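Local coordinates for protein SorB (Sorangium cellulosum, PDB 6B2V) that acts as the pyran synthase domain of module nine in the sorangicin assembly line, probably closing a pyran ring in the growing polyketide, at residues 140-148 with 271-280. Sequence-based numbering, arbitrary orientation.
Sequences ARPPALDIE and DLVDASGNCL
Arg-141 grips one backbone oxygen, Cys-279 O, side-on with two nitrogens. Arg-141 NE lies 2.8 Å from Cys-279 O, in the carbonyl plane and on a lone pair. Arg-141 NH2 lies 2.9 Å from Cys-279 O, above that plane. Both bonds are bent, at 138° and 133°, as expected when NE and NH2 share one acceptor. The side chain gets there by running extended, CG anti to the backbone N (chi1 -169°), and bending at chi3. Asn-278 CB lies over one face of the guanidinium, toward its rim. The two bonds limit rotation of the guanidinium; Tyr-242 and Ser-243 also touch Arg-141.

The main chains are joined by Leu-145 N, which donates to Gly-277 O at 2.8 Å in a nearly straight bond. Ala-144 CA makes a CA-H...O contact with the same oxygen. Two waters continue the link. One bridges Pro-142 O and Cys-279 N; the other donates to both Pro-143 O and Gly-277 O.

Apolar contacts are few. Pro-142 CG sits 3.9 Å from Cys-279 SG. Leu-145 CD2 meets Val-273 CG2 at 4.3 Å. Gly-277 brings its bare backbone up to Leu-145 and Ile-147, and Ile-147 CD1 packs on it, 3.8 Å from Gly-277 N.

Gly-277 ends a type I turn that starts at Asp-274. Asp-274 OD1 accepts from Ser-276 N, an Asx turn, and from Asn-278 N on the opposite face of the carboxylate. OD2 takes Asn-278 ND2 on its syn lone pair. The hairpin tip is thus fixed from within.

Residues 142-145 run alongside residues 277-279 in the opposite direction. The contact fastens the connection from strand 123-132 to helix 147-152, which links the two predicted hotdog folds, to the C-terminal fold's hairpin of strands 267-273 and 279-289. Asp-146 is the helix N-cap. Leu-145 and Ile-147 also touch strand 250-255, at His-252 and Tyr-250.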
ATOM      1  N   ALA A 140      13.793   8.904  11.166  1.00 22.43           N
ATOM      2  CA  ALA A 140      13.474   8.470  12.487  1.00 22.83           C
ATOM      3  C   ALA A 140      11.982   8.278  12.557  1.00 18.90           C
ATOM      4  O   ALA A 140      11.241   8.989  11.984  1.00 22.08           O
ATOM      5  CB  ALA A 140      13.904   9.502  13.513  1.00 24.63           C
ATOM      6  N   ARG A 141      11.611   7.289  13.327  1.00 22.05           N
ATOM      7  CA  ARG A 141      10.239   6.950  13.532  1.00 18.89           C
ATOM      8  C   ARG A 141       9.622   8.204  14.083  1.00 20.15           C
ATOM      9  O   ARG A 141      10.096   8.783  14.971  1.00 21.22           O
ATOM     10  CB  ARG A 141      10.176   5.843  14.589  1.00 19.60           C
ATOM     11  CG  ARG A 141       8.828   5.194  14.747  1.00 18.71           C
ATOM     12  CD  ARG A 141       8.747   4.162  15.851  1.00 22.11           C
ATOM     13  NE  ARG A 141       7.811   3.117  15.580  1.00 24.22           N
ATOM     14  CZ  ARG A 141       7.448   2.199  16.452  1.00 23.79           C
ATOM     15  NH1 ARG A 141       7.928   2.235  17.678  1.00 31.05           N
ATOM     16  NH2 ARG A 141       6.621   1.250  16.103  1.00 20.89           N
ATOM     17  N   PRO A 142       8.447   8.521  13.618  1.00 18.50           N
ATOM     18  CA  PRO A 142       7.728   9.674  14.098  1.00 19.88           C
ATOM     19  C   PRO A 142       7.386   9.453  15.534  1.00 20.23           C
ATOM     20  O   PRO A 142       7.256   8.377  16.033  1.00 18.92           O
ATOM     21  CB  PRO A 142       6.420   9.635  13.306  1.00 21.27           C
ATOM     22  CG  PRO A 142       6.696   8.850  12.129  1.00 21.82           C
ATOM     23  CD  PRO A 142       7.856   7.949  12.420  1.00 20.48           C
ATOM     24  N   PRO A 143       7.120  10.552  16.193  1.00 18.31           N
ATOM     25  CA  PRO A 143       6.683  10.497  17.572  1.00 19.94           C
ATOM     26  C   PRO A 143       5.295   9.843  17.644  1.00 15.21           C
ATOM     27  O   PRO A 143       4.600   9.796  16.712  1.00 15.44           O
ATOM     28  CB  PRO A 143       6.529  11.951  17.982  1.00 24.44           C
ATOM     29  CG  PRO A 143       7.219  12.704  16.967  1.00 28.86           C
ATOM     30  CD  PRO A 143       7.253  11.919  15.706  1.00 24.93           C
ATOM     31  N   ALA A 144       4.939   9.373  18.813  1.00 15.49           N
ATOM     32  CA  ALA A 144       3.638   8.744  18.953  1.00 14.34           C
ATOM     33  C   ALA A 144       2.530   9.740  18.654  1.00 14.14           C
ATOM     34  O   ALA A 144       2.618  10.826  19.032  1.00 15.79           O
ATOM     35  CB  ALA A 144       3.448   8.175  20.337  1.00 14.97           C
ATOM     36  N   LEU A 145       1.495   9.272  17.971  1.00 10.67           N
ATOM     37  CA  LEU A 145       0.379  10.097  17.607  1.00 11.11           C
ATOM     38  C   LEU A 145      -0.586  10.323  18.757  1.00 11.37           C
ATOM     39  O   LEU A 145      -0.971   9.411  19.388  1.00 11.72           O
ATOM     40  CB  LEU A 145      -0.372   9.477  16.467  1.00 10.40           C
ATOM     41  CG  LEU A 145      -1.568  10.248  15.933  1.00 10.25           C
ATOM     42  CD1 LEU A 145      -1.039  11.547  15.321  1.00 12.63           C
ATOM     43  CD2 LEU A 145      -2.242   9.400  14.879  1.00 11.70           C
ATOM     44  N   ASP A 146      -0.965  11.584  18.949  1.00 11.90           N
ATOM     45  CA  ASP A 146      -1.926  11.974  19.951  1.00 10.73           C
ATOM     46  C   ASP A 146      -3.276  11.745  19.315  1.00 12.02           C
ATOM     47  O   ASP A 146      -3.878  12.575  18.730  1.00 11.67           O
ATOM     48  CB  ASP A 146      -1.687  13.425  20.306  1.00 12.59           C
ATOM     49  CG  ASP A 146      -2.531  13.921  21.462  1.00 14.01           C
ATOM     50  OD1 ASP A 146      -3.500  13.277  21.767  1.00 12.01           O
ATOM     51  OD2 ASP A 146      -2.134  14.974  21.973  1.00 17.47           O
ATOM     52  N   ILE A 147      -3.746  10.524  19.480  1.00 10.01           N
ATOM     53  CA  ILE A 147      -4.987  10.121  18.869  1.00 10.14           C
ATOM     54  C   ILE A 147      -6.188  10.914  19.355  1.00  9.50           C
ATOM     55  O   ILE A 147      -7.011  11.218  18.593  1.00 10.01           O
ATOM     56  CB  ILE A 147      -5.209   8.607  19.055  1.00  9.45           C
ATOM     57  CG1 ILE A 147      -4.056   7.864  18.425  1.00 11.31           C
ATOM     58  CG2 ILE A 147      -6.541   8.104  18.491  1.00  9.72           C
ATOM     59  CD1 ILE A 147      -3.901   6.485  18.974  1.00 13.66           C
ATOM     60  N   GLU A 148      -6.240  11.206  20.638  1.00 10.30           N
ATOM     61  CA  GLU A 148      -7.357  11.992  21.110  1.00  9.70           C
ATOM     62  C   GLU A 148      -7.399  13.395  20.477  1.00 10.33           C
ATOM     63  O   GLU A 148      -8.437  13.895  20.152  1.00 10.11           O
ATOM     64  CB  GLU A 148      -7.441  12.047  22.638  1.00 12.06           C
ATOM     65  CG  GLU A 148      -8.244  13.229  23.212  1.00 11.17           C
ATOM     66  CD  GLU A 148      -9.759  13.174  23.016  1.00 10.93           C
ATOM     67  OE1 GLU A 148     -10.238  12.293  22.374  1.00 13.31           O
ATOM     68  OE2 GLU A 148     -10.396  14.076  23.526  1.00 15.63           O
ATOM     69  N   ASP A 271      -0.436   7.354   7.973  1.00 10.04           N
ATOM     70  CA  ASP A 271       0.265   6.482   8.855  1.00 11.34           C
ATOM     71  C   ASP A 271      -0.670   5.446   9.472  1.00 11.06           C
ATOM     72  O   ASP A 271      -1.806   5.692   9.704  1.00  9.96           O
ATOM     73  CB  ASP A 271       0.869   7.195  10.077  1.00 10.85           C
ATOM     74  CG  ASP A 271       2.053   8.095   9.721  1.00 19.27           C
ATOM     75  OD1 ASP A 271       2.119   8.487   8.635  1.00 25.51           O
ATOM     76  OD2 ASP A 271       2.913   8.346  10.489  1.00 23.08           O
ATOM     77  N   LEU A 272      -0.083   4.283   9.704  1.00 10.24           N
ATOM     78  CA  LEU A 272      -0.720   3.205  10.416  1.00 10.34           C
ATOM     79  C   LEU A 272      -0.060   3.200  11.805  1.00 11.14           C
ATOM     80  O   LEU A 272       1.067   3.061  11.940  1.00 10.30           O
ATOM     81  CB  LEU A 272      -0.508   1.853   9.753  1.00  9.53           C
ATOM     82  CG  LEU A 272      -1.063   0.641  10.527  1.00 10.21           C
ATOM     83  CD1 LEU A 272      -2.582   0.659  10.567  1.00 10.69           C
ATOM     84  CD2 LEU A 272      -0.630  -0.634   9.888  1.00 11.01           C
ATOM     85  N   VAL A 273      -0.881   3.348  12.821  1.00  9.42           N
ATOM     86  CA  VAL A 273      -0.422   3.378  14.177  1.00  9.13           C
ATOM     87  C   VAL A 273      -1.125   2.337  15.062  1.00  9.58           C
ATOM     88  O   VAL A 273      -2.173   1.922  14.795  1.00  9.51           O
ATOM     89  CB  VAL A 273      -0.588   4.760  14.865  1.00  9.86           C
ATOM     90  CG1 VAL A 273       0.085   5.848  14.053  1.00 11.05           C
ATOM     91  CG2 VAL A 273      -2.037   5.131  15.093  1.00 10.79           C
ATOM     92  N   ASP A 274      -0.441   1.967  16.123  1.00  8.52           N
ATOM     93  CA  ASP A 274      -1.028   1.070  17.088  1.00  9.24           C
ATOM     94  C   ASP A 274      -1.905   1.837  18.069  1.00  9.83           C
ATOM     95  O   ASP A 274      -2.108   2.987  17.977  1.00  9.91           O
ATOM     96  CB  ASP A 274      -0.009   0.130  17.784  1.00 10.08           C
ATOM     97  CG  ASP A 274       0.990   0.851  18.646  1.00 10.49           C
ATOM     98  OD1 ASP A 274       0.639   1.906  19.097  1.00 10.88           O
ATOM     99  OD2 ASP A 274       2.030   0.267  18.898  1.00 11.74           O
ATOM    100  N   ALA A 275      -2.411   1.149  19.065  1.00  9.44           N
ATOM    101  CA  ALA A 275      -3.329   1.770  20.011  1.00  9.95           C
ATOM    102  C   ALA A 275      -2.710   2.802  20.901  1.00 10.00           C
ATOM    103  O   ALA A 275      -3.428   3.507  21.538  1.00 11.52           O
ATOM    104  CB  ALA A 275      -4.163   0.760  20.809  1.00 10.18           C
ATOM    105  N   SER A 276      -1.379   2.786  20.972  1.00  8.93           N
ATOM    106  CA  SER A 276      -0.629   3.777  21.713  1.00 10.39           C
ATOM    107  C   SER A 276      -0.102   4.922  20.850  1.00  9.61           C
ATOM    108  O   SER A 276       0.616   5.721  21.313  1.00 12.48           O
ATOM    109  CB  SER A 276       0.490   3.131  22.516  1.00 10.89           C
ATOM    110  OG  SER A 276      -0.042   2.366  23.546  1.00 10.89           O
ATOM    111  N   GLY A 277      -0.504   4.897  19.605  1.00  9.35           N
ATOM    112  CA  GLY A 277      -0.074   5.918  18.670  1.00  9.41           C
ATOM    113  C   GLY A 277       1.297   5.722  18.025  1.00 10.52           C
ATOM    114  O   GLY A 277       1.783   6.568  17.338  1.00 11.99           O
ATOM    115  N   ASN A 278       1.889   4.577  18.307  1.00  9.99           N
ATOM    116  CA  ASN A 278       3.196   4.321  17.729  1.00 10.66           C
ATOM    117  C   ASN A 278       3.086   4.035  16.224  1.00  9.45           C
ATOM    118  O   ASN A 278       2.283   3.286  15.804  1.00  9.26           O
ATOM    119  CB  ASN A 278       3.927   3.136  18.364  1.00 11.60           C
ATOM    120  CG  ASN A 278       4.116   3.232  19.872  1.00 16.89           C
ATOM    121  OD1 ASN A 278       4.578   4.139  20.385  1.00 16.67           O
ATOM    122  ND2 ASN A 278       3.789   2.174  20.530  1.00 23.24           N
ATOM    123  N   CYS A 279       4.007   4.590  15.448  1.00 10.39           N
ATOM    124  CA  CYS A 279       3.996   4.392  14.013  1.00 11.16           C
ATOM    125  C   CYS A 279       4.516   3.027  13.576  1.00 10.27           C
ATOM    126  O   CYS A 279       5.613   2.691  13.825  1.00 11.32           O
ATOM    127  CB  CYS A 279       4.891   5.462  13.395  1.00 10.24           C
ATOM    128  SG  CYS A 279       4.824   5.504  11.590  1.00 12.48           S
ATOM    129  N   LEU A 280       3.649   2.269  12.904  1.00  9.90           N
ATOM    130  CA  LEU A 280       3.977   0.937  12.409  1.00  9.77           C
ATOM    131  C   LEU A 280       4.431   1.062  10.970  1.00 12.78           C
ATOM    132  O   LEU A 280       5.382   0.494  10.579  1.00 11.63           O
ATOM    133  CB  LEU A 280       2.767  -0.025  12.554  1.00 10.34           C
ATOM    134  CG  LEU A 280       2.080   0.074  13.911  1.00  9.41           C
ATOM    135  CD1 LEU A 280       0.981  -0.957  13.909  1.00  8.85           C
ATOM    136  CD2 LEU A 280       3.049  -0.214  15.058  1.00 10.10           C
TER
HETATM  137  O   HOH W   1       5.846   6.158  16.872  1.00 15.35           O
HETATM  138  O   HOH W   2       3.234   7.857  15.209  1.00 11.90           O